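Local coordinates for aldehyde dehydrogenase family protein (Pseudomonas syringae pv. tomato, PDB 6X9L) that oxidises long-chain aliphatic aldehydes such as octanal, probably to the corresponding carboxylic acids, with NAD+ as the electron acceptor, at residues 100-105 and 187-192; 266-271 and 298-303; 141-146 and 483-488. The protein carries 1 engineered substitution. All coordinates share one frame; numbering follows the deposited sequence.

Contact 1 of 3, residues 100-105 and 187-192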
ATOM      1  N   ILE A 100      -6.701  -9.319  30.084  1.00 37.18           N
ATOM      2  CA  ILE A 100      -5.916 -10.031  29.068  1.00 37.53           C
ATOM      3  C   ILE A 100      -5.666 -11.477  29.494  1.00 37.95           C
ATOM      4  O   ILE A 100      -5.945 -12.426  28.752  1.00 37.89           O
ATOM      5  CB  ILE A 100      -4.590  -9.294  28.814  1.00 37.75           C
ATOM      6  CG1 ILE A 100      -4.846  -7.909  28.194  1.00 37.21           C
ATOM      7  CG2 ILE A 100      -3.614 -10.197  28.025  1.00 37.93           C
ATOM      8  CD1 ILE A 100      -3.678  -6.907  28.347  1.00 37.67           C
ATOM      9  N   SER A 101      -5.105 -11.657  30.693  1.00 42.43           N
ATOM     10  CA  SER A 101      -4.883 -12.987  31.246  1.00 42.71           C
ATOM     11  C   SER A 101      -6.159 -13.821  31.214  1.00 42.58           C
ATOM     12  O   SER A 101      -6.148 -14.988  30.798  1.00 42.57           O
ATOM     13  CB  SER A 101      -4.365 -12.860  32.681  1.00 43.17           C
ATOM     14  OG  SER A 101      -3.956 -14.106  33.211  1.00 43.53           O
ATOM     15  N   LEU A 102      -7.273 -13.233  31.661  1.00 40.88           N
ATOM     16  CA  LEU A 102      -8.523 -13.984  31.732  1.00 41.05           C
ATOM     17  C   LEU A 102      -8.963 -14.474  30.355  1.00 41.01           C
ATOM     18  O   LEU A 102      -9.373 -15.636  30.199  1.00 41.16           O
ATOM     19  CB  LEU A 102      -9.620 -13.124  32.355  1.00 40.92           C
ATOM     20  CG  LEU A 102     -10.951 -13.864  32.494  1.00 41.15           C
ATOM     21  CD1 LEU A 102     -10.799 -14.941  33.533  1.00 41.59           C
ATOM     22  CD2 LEU A 102     -12.105 -12.916  32.841  1.00 40.82           C
ATOM     23  N   GLU A 103      -8.861 -13.611  29.337  1.00 47.53           N
ATOM     24  CA  GLU A 103      -9.466 -13.929  28.049  1.00 47.35           C
ATOM     25  C   GLU A 103      -8.570 -14.820  27.196  1.00 47.05           C
ATOM     26  O   GLU A 103      -9.079 -15.710  26.512  1.00 47.14           O
ATOM     27  CB  GLU A 103      -9.829 -12.652  27.298  1.00 46.98           C
ATOM     28  CG  GLU A 103      -8.673 -11.706  27.124  1.00 46.80           C
ATOM     29  CD  GLU A 103      -9.058 -10.428  26.395  1.00 46.02           C
ATOM     30  OE1 GLU A 103     -10.261 -10.242  26.105  1.00 45.73           O
ATOM     31  OE2 GLU A 103      -8.155  -9.613  26.096  1.00 45.61           O
ATOM     32  N   MET A 104      -7.242 -14.617  27.213  1.00 33.45           N
ATOM     33  CA  MET A 104      -6.383 -15.422  26.347  1.00 33.15           C
ATOM     34  C   MET A 104      -5.250 -16.115  27.098  1.00 33.49           C
ATOM     35  O   MET A 104      -4.295 -16.585  26.470  1.00 33.22           O
ATOM     36  CB  MET A 104      -5.803 -14.587  25.205  1.00 32.46           C
ATOM     37  CG  MET A 104      -5.215 -13.259  25.618  1.00 32.60           C
ATOM     38  SD  MET A 104      -3.612 -13.366  26.408  1.00 33.19           S
ATOM     39  CE  MET A 104      -2.625 -14.202  25.173  1.00 32.54           C
ATOM     40  N   GLY A 105      -5.336 -16.201  28.420  1.00 35.43           N
ATOM     41  CA  GLY A 105      -4.464 -17.095  29.152  1.00 35.85           C
ATOM     42  C   GLY A 105      -3.041 -16.630  29.394  1.00 36.01           C
ATOM     43  O   GLY A 105      -2.235 -17.423  29.902  1.00 36.27           O
ATOM     44  N   SER A 187     -10.740 -12.324  22.225  1.00 36.85           N
ATOM     45  CA  SER A 187     -10.119 -11.506  23.266  1.00 36.53           C
ATOM     46  C   SER A 187     -10.859 -10.177  23.365  1.00 35.65           C
ATOM     47  O   SER A 187     -10.261  -9.100  23.270  1.00 34.56           O
ATOM     48  CB  SER A 187      -8.627 -11.291  22.986  1.00 35.67           C
ATOM     49  OG  SER A 187      -8.425 -10.618  21.755  1.00 34.40           O
ATOM     50  N   PRO A 188     -12.153 -10.217  23.563  1.00 42.67           N
ATOM     51  CA  PRO A 188     -12.942  -8.981  23.534  1.00 41.91           C
ATOM     52  C   PRO A 188     -12.966  -8.218  24.846  1.00 41.64           C
ATOM     53  O   PRO A 188     -13.329  -7.040  24.855  1.00 40.93           O
ATOM     54  CB  PRO A 188     -14.336  -9.492  23.198  1.00 43.11           C
ATOM     55  CG  PRO A 188     -14.370 -10.815  23.916  1.00 44.39           C
ATOM     56  CD  PRO A 188     -12.989 -11.404  23.789  1.00 44.09           C
ATOM     57  N   LEU A 189     -12.599  -8.860  25.956  1.00 40.97           N
ATOM     58  CA  LEU A 189     -12.820  -8.248  27.263  1.00 41.06           C
ATOM     59  C   LEU A 189     -11.906  -7.047  27.492  1.00 40.32           C
ATOM     60  O   LEU A 189     -12.341  -6.025  28.045  1.00 39.93           O
ATOM     61  CB  LEU A 189     -12.628  -9.290  28.361  1.00 42.06           C
ATOM     62  CG  LEU A 189     -13.487 -10.526  28.110  1.00 42.92           C
ATOM     63  CD1 LEU A 189     -13.343 -11.544  29.245  1.00 43.53           C
ATOM     64  CD2 LEU A 189     -14.933 -10.121  27.855  1.00 42.91           C
ATOM     65  N   SER A 190     -10.635  -7.156  27.089  1.00 41.92           N
ATOM     66  CA  SER A 190      -9.701  -6.059  27.298  1.00 41.34           C
ATOM     67  C   SER A 190     -10.015  -4.898  26.370  1.00 40.19           C
ATOM     68  O   SER A 190      -9.903  -3.731  26.764  1.00 40.03           O
ATOM     69  CB  SER A 190      -8.256  -6.551  27.121  1.00 42.19           C
ATOM     70  OG  SER A 190      -7.991  -7.096  25.831  1.00 42.10           O
ATOM     71  N   ALA A 191     -10.452  -5.196  25.147  1.00 38.92           N
ATOM     72  CA  ALA A 191     -10.963  -4.145  24.276  1.00 37.97           C
ATOM     73  C   ALA A 191     -12.128  -3.402  24.937  1.00 38.01           C
ATOM     74  O   ALA A 191     -12.222  -2.173  24.846  1.00 37.50           O
ATOM     75  CB  ALA A 191     -11.374  -4.747  22.926  1.00 37.69           C
ATOM     76  N   LEU A 192     -13.017  -4.131  25.628  1.00 36.63           N
ATOM     77  CA  LEU A 192     -14.111  -3.477  26.342  1.00 36.76           C
ATOM     78  C   LEU A 192     -13.595  -2.468  27.359  1.00 36.54           C
ATOM     79  O   LEU A 192     -14.127  -1.360  27.459  1.00 36.29           O
ATOM     80  CB  LEU A 192     -14.995  -4.515  27.031  1.00 37.82           C
ATOM     81  CG  LEU A 192     -15.990  -5.295  26.174  1.00 38.38           C
ATOM     82  CD1 LEU A 192     -16.748  -6.273  27.055  1.00 39.53           C
ATOM     83  CD2 LEU A 192     -16.945  -4.361  25.447  1.00 38.03           C
TER
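A buried carboxylate hydrogen-bonds to the start of a neighbouring helix where helix 93-104 meets helix 188-201 in the NAD-binding part of the aldehyde dehydrogenase fold. The short axes of residues 100-104 and 188-192 run roughly antiparallel, at 151°, with a closest approach of 8.6 Å. Glu103 carries the contact. Its CG stands in the crowded position between backbone N and carbonyl carbon (chi1 55°), and the chain then runs extended, so the carboxylate reaches the first turn of the other helix. Ser190 N donates to Glu103 OE1 at 3.3 Å with an angle of 158°, while Leu189 N to Glu103 OE1, 2.7 Å, is bent and weak; the position of OE1 is less certain. Glu103 OE2 takes the hydroxyl of Ser190 on its syn lone pair, Ser190 OG to OE2 2.5 Å. The Ser187 CB packs against the carboxylate carbon, Glu103 CD, at 3.5 Å. Leu102 CD2 crosses Leu189 CD1 obliquely at 4.0 Å, and Ile100 CG1 touches Ser190 CB. Pro161 of helix 161-174 packs on Glu103, Ser187 and Ser190, and Ser187 also touches Trp158, an NAD+-binding residue. Engagement of both oxygens probably holds the carboxylate in its rotation; the partial positive charge of the helix N-terminus would be expected to favour its ionised form despite burial.

Contact 2 of 3, residues 266-271 and 298-303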
ATOM      1  N   LEU A 266      22.460 -18.627  14.400  1.00 45.99           N
ATOM      2  CA  LEU A 266      23.642 -18.566  15.243  1.00 46.44           C
ATOM      3  C   LEU A 266      24.862 -18.733  14.334  1.00 46.89           C
ATOM      4  O   LEU A 266      25.090 -19.810  13.771  1.00 46.72           O
ATOM      5  CB  LEU A 266      23.587 -19.630  16.343  1.00 46.26           C
ATOM      6  CG  LEU A 266      22.625 -19.278  17.491  1.00 46.04           C
ATOM      7  CD1 LEU A 266      21.207 -18.878  16.978  1.00 45.46           C
ATOM      8  CD2 LEU A 266      22.532 -20.406  18.511  1.00 45.92           C
ATOM      9  N   LEU A 267      25.612 -17.645  14.168  1.00 50.16           N
ATOM     10  CA  LEU A 267      26.861 -17.664  13.431  1.00 50.66           C
ATOM     11  C   LEU A 267      27.921 -18.446  14.209  1.00 51.14           C
ATOM     12  O   LEU A 267      27.845 -18.563  15.437  1.00 51.22           O
ATOM     13  CB  LEU A 267      27.328 -16.228  13.186  1.00 51.07           C
ATOM     14  CG  LEU A 267      26.392 -15.397  12.299  1.00 50.84           C
ATOM     15  CD1 LEU A 267      26.768 -13.954  12.341  1.00 51.36           C
ATOM     16  CD2 LEU A 267      26.409 -15.891  10.856  1.00 50.77           C
ATOM     17  N   PRO A 268      28.917 -19.004  13.513  1.00 61.49           N
ATOM     18  CA  PRO A 268      29.857 -19.928  14.178  1.00 61.76           C
ATOM     19  C   PRO A 268      30.618 -19.328  15.351  1.00 62.38           C
ATOM     20  O   PRO A 268      31.051 -20.076  16.243  1.00 62.63           O
ATOM     21  CB  PRO A 268      30.813 -20.322  13.047  1.00 61.98           C
ATOM     22  CG  PRO A 268      30.061 -20.081  11.801  1.00 61.61           C
ATOM     23  CD  PRO A 268      29.133 -18.940  12.058  1.00 61.50           C
ATOM     24  N   ASP A 269      30.807 -18.016  15.349  1.00 58.50           N
ATOM     25  CA  ASP A 269      31.591 -17.356  16.414  1.00 58.91           C
ATOM     26  C   ASP A 269      30.718 -16.967  17.598  1.00 58.53           C
ATOM     27  O   ASP A 269      31.198 -16.251  18.440  1.00 58.90           O
ATOM     28  CB  ASP A 269      32.321 -16.142  15.851  1.00 59.57           C
ATOM     29  CG  ASP A 269      31.407 -15.001  15.468  1.00 59.56           C
ATOM     30  OD1 ASP A 269      30.221 -15.226  15.392  1.00 59.03           O
ATOM     31  OD2 ASP A 269      31.900 -13.909  15.272  1.00 60.07           O
ATOM     32  N   ALA A 270      29.492 -17.454  17.665  1.00 55.30           N
ATOM     33  CA  ALA A 270      28.592 -17.082  18.778  1.00 55.03           C
ATOM     34  C   ALA A 270      28.867 -17.917  20.019  1.00 55.15           C
ATOM     35  O   ALA A 270      29.345 -18.997  19.873  1.00 55.36           O
ATOM     36  CB  ALA A 270      27.163 -17.221  18.352  1.00 54.38           C
ATOM     37  N   ASP A 271      28.546 -17.397  21.195  1.00 67.16           N
ATOM     38  CA  ASP A 271      28.723 -18.166  22.445  1.00 67.31           C
ATOM     39  C   ASP A 271      27.477 -19.036  22.575  1.00 66.75           C
ATOM     40  O   ASP A 271      26.565 -18.649  23.253  1.00 66.50           O
ATOM     41  CB  ASP A 271      28.890 -17.202  23.611  1.00 68.78           C
ATOM     42  CG  ASP A 271      29.010 -17.865  24.964  1.00 68.90           C
ATOM     43  OD1 ASP A 271      29.142 -19.071  25.011  1.00 68.88           O
ATOM     44  OD2 ASP A 271      28.970 -17.144  25.955  1.00 69.03           O
ATOM     45  N   ILE A 298      18.834 -21.605  13.344  1.00 46.06           N
ATOM     46  CA  ILE A 298      19.715 -22.075  12.277  1.00 46.21           C
ATOM     47  C   ILE A 298      21.151 -22.028  12.790  1.00 46.88           C
ATOM     48  O   ILE A 298      21.661 -20.957  13.157  1.00 47.28           O
ATOM     49  CB  ILE A 298      19.523 -21.243  11.003  1.00 46.09           C
ATOM     50  CG1 ILE A 298      18.053 -21.349  10.579  1.00 45.34           C
ATOM     51  CG2 ILE A 298      20.430 -21.729   9.889  1.00 46.28           C
ATOM     52  CD1 ILE A 298      17.574 -20.197   9.732  1.00 45.39           C
ATOM     53  N   VAL A 299      21.796 -23.194  12.824  1.00 47.60           N
ATOM     54  CA  VAL A 299      23.035 -23.377  13.583  1.00 48.16           C
ATOM     55  C   VAL A 299      23.974 -24.282  12.805  1.00 48.42           C
ATOM     56  O   VAL A 299      23.546 -25.096  11.975  1.00 47.96           O
ATOM     57  CB  VAL A 299      22.756 -23.984  14.978  1.00 48.15           C
ATOM     58  CG1 VAL A 299      21.917 -23.035  15.822  1.00 47.94           C
ATOM     59  CG2 VAL A 299      22.036 -25.314  14.850  1.00 47.78           C
ATOM     60  N   PRO A 300      25.286 -24.140  13.049  1.00 53.09           N
ATOM     61  CA  PRO A 300      26.284 -24.976  12.352  1.00 53.34           C
ATOM     62  C   PRO A 300      26.103 -26.459  12.645  1.00 53.18           C
ATOM     63  O   PRO A 300      25.881 -26.860  13.787  1.00 53.22           O
ATOM     64  CB  PRO A 300      27.622 -24.465  12.905  1.00 53.95           C
ATOM     65  CG  PRO A 300      27.340 -23.086  13.386  1.00 53.97           C
ATOM     66  CD  PRO A 300      25.919 -23.096  13.875  1.00 53.48           C
ATOM     67  N   ARG A 301      26.231 -27.282  11.603  1.00 60.40           N
ATOM     68  CA  ARG A 301      25.941 -28.705  11.761  1.00 60.24           C
ATOM     69  C   ARG A 301      26.787 -29.310  12.869  1.00 60.79           C
ATOM     70  O   ARG A 301      26.283 -30.029  13.740  1.00 60.79           O
ATOM     71  CB  ARG A 301      26.174 -29.452  10.448  1.00 60.22           C
ATOM     72  CG  ARG A 301      25.770 -30.926  10.474  1.00 60.21           C
ATOM     73  CD  ARG A 301      25.633 -31.494   9.054  1.00 60.30           C
ATOM     74  NE  ARG A 301      24.250 -31.431   8.558  1.00 59.50           N
ATOM     75  CZ  ARG A 301      23.801 -30.566   7.647  1.00 59.28           C
ATOM     76  NH1 ARG A 301      24.625 -29.678   7.113  1.00 59.68           N
ATOM     77  NH2 ARG A 301      22.525 -30.586   7.264  1.00 58.64           N
ATOM     78  N   ASN A 302      28.085 -29.024  12.853  1.00 54.68           N
ATOM     79  CA  ASN A 302      28.986 -29.564  13.861  1.00 56.55           C
ATOM     80  C   ASN A 302      28.664 -29.034  15.253  1.00 55.99           C
ATOM     81  O   ASN A 302      29.358 -29.364  16.222  1.00 57.56           O
ATOM     82  CB  ASN A 302      30.428 -29.227  13.505  1.00 58.38           C
ATOM     83  CG  ASN A 302      30.704 -27.749  13.566  1.00 57.64           C
ATOM     84  OD1 ASN A 302      29.796 -26.919  13.430  1.00 55.72           O
ATOM     85  ND2 ASN A 302      31.967 -27.398  13.774  1.00 59.40           N
ATOM     86  N   ARG A 303      27.643 -28.193  15.375  1.00 60.53           N
ATOM     87  CA  ARG A 303      27.235 -27.686  16.677  1.00 60.38           C
ATOM     88  C   ARG A 303      25.827 -28.127  17.060  1.00 59.85           C
ATOM     89  O   ARG A 303      25.366 -27.800  18.155  1.00 59.80           O
ATOM     90  CB  ARG A 303      27.339 -26.151  16.711  1.00 60.45           C
ATOM     91  CG  ARG A 303      28.771 -25.615  16.561  1.00 61.14           C
ATOM     92  CD  ARG A 303      29.624 -25.882  17.817  1.00 62.25           C
ATOM     93  NE  ARG A 303      30.082 -24.643  18.444  1.00 62.54           N
ATOM     94  CZ  ARG A 303      30.136 -24.456  19.757  1.00 62.90           C
ATOM     95  NH1 ARG A 303      29.752 -25.424  20.574  1.00 62.96           N
ATOM     96  NH2 ARG A 303      30.562 -23.305  20.259  1.00 63.24           N
TER
HETATM   97  O   HOH W   1      30.778 -22.506  16.585  1.00 71.66           O
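One direct backbone hydrogen bond ties these segments together: Leu266 N donates to Ile298 O at 2.8 Å, with an N-H...O angle of 157° and an approach nearly along the C=O axis. A water makes a second, indirect polar link. It donates to Pro268 O at 2.5 Å and accepts from Arg303 NE at 2.9 Å, in plane at the guanidinium edge. Arg303 NH1 is held elsewhere, by a salt bridge to Glu306. Leu266 ends strand 263-266 and residues 298-300 end its parallel neighbour 296-300, in the seven-stranded sheet of the catalytic domain of the aldehyde dehydrogenase fold. After strand 263-266 a type I turn, Leu267 to Ala270, leads to Asp271 at the N-cap position of helix 272-284. Apolar contacts join the strand ends. Leu266 and Val299 run alongside each other, with Leu266 CD2 3.8 Å from Val299 CG1. The Pro300 ring faces the turn, and its CG meets Pro268 CG at 4.4 Å. Separately, Pro300 CD approaches a carbonyl oxygen, Leu266 O, at 3.4 Å. Tyr402 of strand 396-402 packs on both prolines and hydrogen-bonds through its hydroxyl to Leu266 O.

Contact 3 of 3, residues 141-146 and 483-488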
ATOM      1  N   GLY A 141       7.940  26.498  -5.092  1.00 58.36           N
ATOM      2  CA  GLY A 141       6.560  26.842  -5.360  1.00 57.68           C
ATOM      3  C   GLY A 141       5.589  25.713  -5.096  1.00 57.01           C
ATOM      4  O   GLY A 141       4.390  25.871  -5.339  1.00 56.60           O
ATOM      5  N   THR A 142       6.072  24.563  -4.612  1.00 50.92           N
ATOM      6  CA  THR A 142       5.238  23.404  -4.316  1.00 50.54           C
ATOM      7  C   THR A 142       5.290  23.114  -2.827  1.00 50.58           C
ATOM      8  O   THR A 142       6.365  23.136  -2.225  1.00 51.07           O
ATOM      9  CB  THR A 142       5.689  22.143  -5.098  1.00 50.66           C
ATOM     10  OG1 THR A 142       5.430  22.315  -6.500  1.00 50.61           O
ATOM     11  CG2 THR A 142       4.953  20.895  -4.595  1.00 50.30           C
ATOM     12  N   ALA A 143       4.133  22.841  -2.236  1.00 41.66           N
ATOM     13  CA  ALA A 143       4.028  22.508  -0.822  1.00 41.60           C
ATOM     14  C   ALA A 143       3.440  21.110  -0.674  1.00 41.38           C
ATOM     15  O   ALA A 143       2.499  20.743  -1.385  1.00 41.00           O
ATOM     16  CB  ALA A 143       3.158  23.526  -0.060  1.00 41.30           C
ATOM     17  N   ILE A 144       4.016  20.334   0.243  1.00 48.13           N
ATOM     18  CA  ILE A 144       3.541  19.000   0.588  1.00 47.85           C
ATOM     19  C   ILE A 144       2.760  19.103   1.888  1.00 47.57           C
ATOM     20  O   ILE A 144       3.300  19.541   2.911  1.00 47.83           O
ATOM     21  CB  ILE A 144       4.703  18.013   0.751  1.00 48.25           C
ATOM     22  CG1 ILE A 144       5.728  18.193  -0.374  1.00 48.58           C
ATOM     23  CG2 ILE A 144       4.174  16.583   0.888  1.00 47.95           C
ATOM     24  CD1 ILE A 144       5.307  17.645  -1.690  1.00 48.27           C
ATOM     25  N   GLU A 145       1.497  18.702   1.865  1.00 47.73           N
ATOM     26  CA  GLU A 145       0.694  18.657   3.075  1.00 47.23           C
ATOM     27  C   GLU A 145       0.305  17.212   3.355  1.00 46.89           C
ATOM     28  O   GLU A 145      -0.132  16.501   2.455  1.00 46.83           O
ATOM     29  CB  GLU A 145      -0.533  19.558   2.940  1.00 46.80           C
ATOM     30  CG  GLU A 145      -0.150  21.033   2.750  1.00 47.21           C
ATOM     31  CD  GLU A 145      -1.339  21.979   2.850  1.00 46.73           C
ATOM     32  OE1 GLU A 145      -2.447  21.502   3.180  1.00 46.17           O
ATOM     33  OE2 GLU A 145      -1.158  23.193   2.602  1.00 46.88           O
ATOM     34  N   ARG A 146       0.505  16.772   4.588  1.00 48.63           N
ATOM     35  CA  ARG A 146       0.141  15.432   5.011  1.00 48.48           C
ATOM     36  C   ARG A 146      -1.175  15.513   5.773  1.00 47.35           C
ATOM     37  O   ARG A 146      -1.283  16.264   6.749  1.00 46.93           O
ATOM     38  CB  ARG A 146       1.256  14.826   5.863  1.00 49.13           C
ATOM     39  CG  ARG A 146       2.535  14.584   5.075  1.00 49.99           C
ATOM     40  CD  ARG A 146       2.320  13.443   4.114  1.00 50.19           C
ATOM     41  NE  ARG A 146       3.324  12.402   4.326  1.00 50.86           N
ATOM     42  CZ  ARG A 146       3.119  11.095   4.181  1.00 50.78           C
ATOM     43  NH1 ARG A 146       1.928  10.619   3.823  1.00 50.12           N
ATOM     44  NH2 ARG A 146       4.119  10.251   4.412  1.00 51.06           N
ATOM     45  N   VAL A 483       1.068  22.363  -6.112  1.00 44.01           N
ATOM     46  CA  VAL A 483       1.970  22.990  -7.073  1.00 44.72           C
ATOM     47  C   VAL A 483       1.476  24.404  -7.368  1.00 44.66           C
ATOM     48  O   VAL A 483       0.266  24.654  -7.430  1.00 44.03           O
ATOM     49  CB  VAL A 483       2.072  22.151  -8.365  1.00 44.72           C
ATOM     50  CG1 VAL A 483       3.339  22.513  -9.123  1.00 45.57           C
ATOM     51  CG2 VAL A 483       2.034  20.644  -8.064  1.00 44.39           C
ATOM     52  N   GLY A 484       2.409  25.339  -7.552  1.00 41.39           N
ATOM     53  CA  GLY A 484       2.028  26.736  -7.618  1.00 41.36           C
ATOM     54  C   GLY A 484       1.682  27.350  -6.278  1.00 41.28           C
ATOM     55  O   GLY A 484       1.018  28.388  -6.231  1.00 41.15           O
ATOM     56  N   PHE A 485       2.092  26.708  -5.182  1.00 54.72           N
ATOM     57  CA  PHE A 485       1.884  27.253  -3.842  1.00 54.86           C
ATOM     58  C   PHE A 485       2.505  28.637  -3.712  1.00 55.60           C
ATOM     59  O   PHE A 485       1.895  29.545  -3.140  1.00 55.55           O
ATOM     60  CB  PHE A 485       2.478  26.280  -2.821  1.00 55.15           C
ATOM     61  CG  PHE A 485       2.224  26.633  -1.392  1.00 55.23           C
ATOM     62  CD1 PHE A 485       1.013  26.344  -0.798  1.00 54.65           C
ATOM     63  CD2 PHE A 485       3.231  27.189  -0.614  1.00 56.03           C
ATOM     64  CE1 PHE A 485       0.793  26.637   0.535  1.00 54.93           C
ATOM     65  CE2 PHE A 485       3.019  27.483   0.713  1.00 56.15           C
ATOM     66  CZ  PHE A 485       1.796  27.211   1.292  1.00 55.66           C
ATOM     67  N   ALA A 486       3.722  28.814  -4.232  1.00 68.85           N
ATOM     68  CA  ALA A 486       4.322  30.133  -4.423  1.00 69.53           C
ATOM     69  C   ALA A 486       4.493  30.399  -5.913  1.00 69.67           C
ATOM     70  O   ALA A 486       5.170  29.617  -6.596  1.00 70.12           O
ATOM     71  CB  ALA A 486       5.667  30.226  -3.708  1.00 70.52           C
ATOM     72  N   PRO A 487       3.898  31.459  -6.461  1.00 61.42           N
ATOM     73  CA  PRO A 487       4.069  31.752  -7.894  1.00 61.60           C
ATOM     74  C   PRO A 487       5.539  31.796  -8.294  1.00 62.87           C
ATOM     75  O   PRO A 487       6.412  32.120  -7.488  1.00 63.68           O
ATOM     76  CB  PRO A 487       3.407  33.126  -8.061  1.00 61.37           C
ATOM     77  CG  PRO A 487       2.419  33.209  -6.935  1.00 60.71           C
ATOM     78  CD  PRO A 487       2.989  32.406  -5.793  1.00 60.97           C
ATOM     79  N   ALA A 488       5.802  31.482  -9.562  1.00 65.43           N
ATOM     80  CA  ALA A 488       7.157  31.353 -10.084  1.00 66.65           C
ATOM     81  C   ALA A 488       7.662  32.689 -10.635  1.00 67.62           C
ATOM     82  O   ALA A 488       6.935  33.683 -10.691  1.00 67.23           O
ATOM     83  CB  ALA A 488       7.211  30.265 -11.160  1.00 66.48           C
TER
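Phe485 swings its ring onto Ala143 as the chain turns after strand 477-483. CG is anti to the backbone N (chi1 -174°) and chi2 is 80°, so the ring presents one face to the methyl: Ala143 CB sits 3.6 Å from the Phe485 ring centroid, 15° off the normal, in a CH-pi contact. Arg432 of the second subunit makes a cation-pi contact with the same ring. Thr142 and Val483 run alongside each other. Thr142 has OG1 anti to the carbonyl carbon, while Val483 places CG1 anti to its backbone N, which brings Thr142 OG1 to 3.4 Å from Val483 CG1. The hydroxyl finds its polar partner in Asn451 ND2 of the second subunit. Gly141 O receives two backbone donors at the turn: Phe485 N in a strongly bent bond, and Ala486 N at 3.2 Å, from above the carbonyl plane. Gly484 turns the chain with positive phi. Further along, Ala143 and Glu145 pair through their backbones with Ile482 and Lys480. Here the antiparallel strands 143-155 and 477-483 end, and Val483 extends the sheet into a parallel ladder with the second subunit, as in the protruding oligomerisation domain of aldehyde dehydrogenases.

The three contacts lie far apart, with centres 40 to 55 Å from one another, and share no helix or strand. Contact 1 is buried nearest the chain centre, between two helices beside the NAD site, and is governed by a carboxylate, probably ionised, at a helix start. Contact 2 is also largely buried but peripheral, at the ends of parallel strands of the seven-stranded sheet, where a backbone bond, apolar side chains and a bridging water do the work. Contact 3, only partly buried, is the most remote from the centre and faces the second subunit; it relies on backbone bonds and an aromatic face. In sequence, 141-146 with 483-488 encloses contact 2 and crosses contact 1.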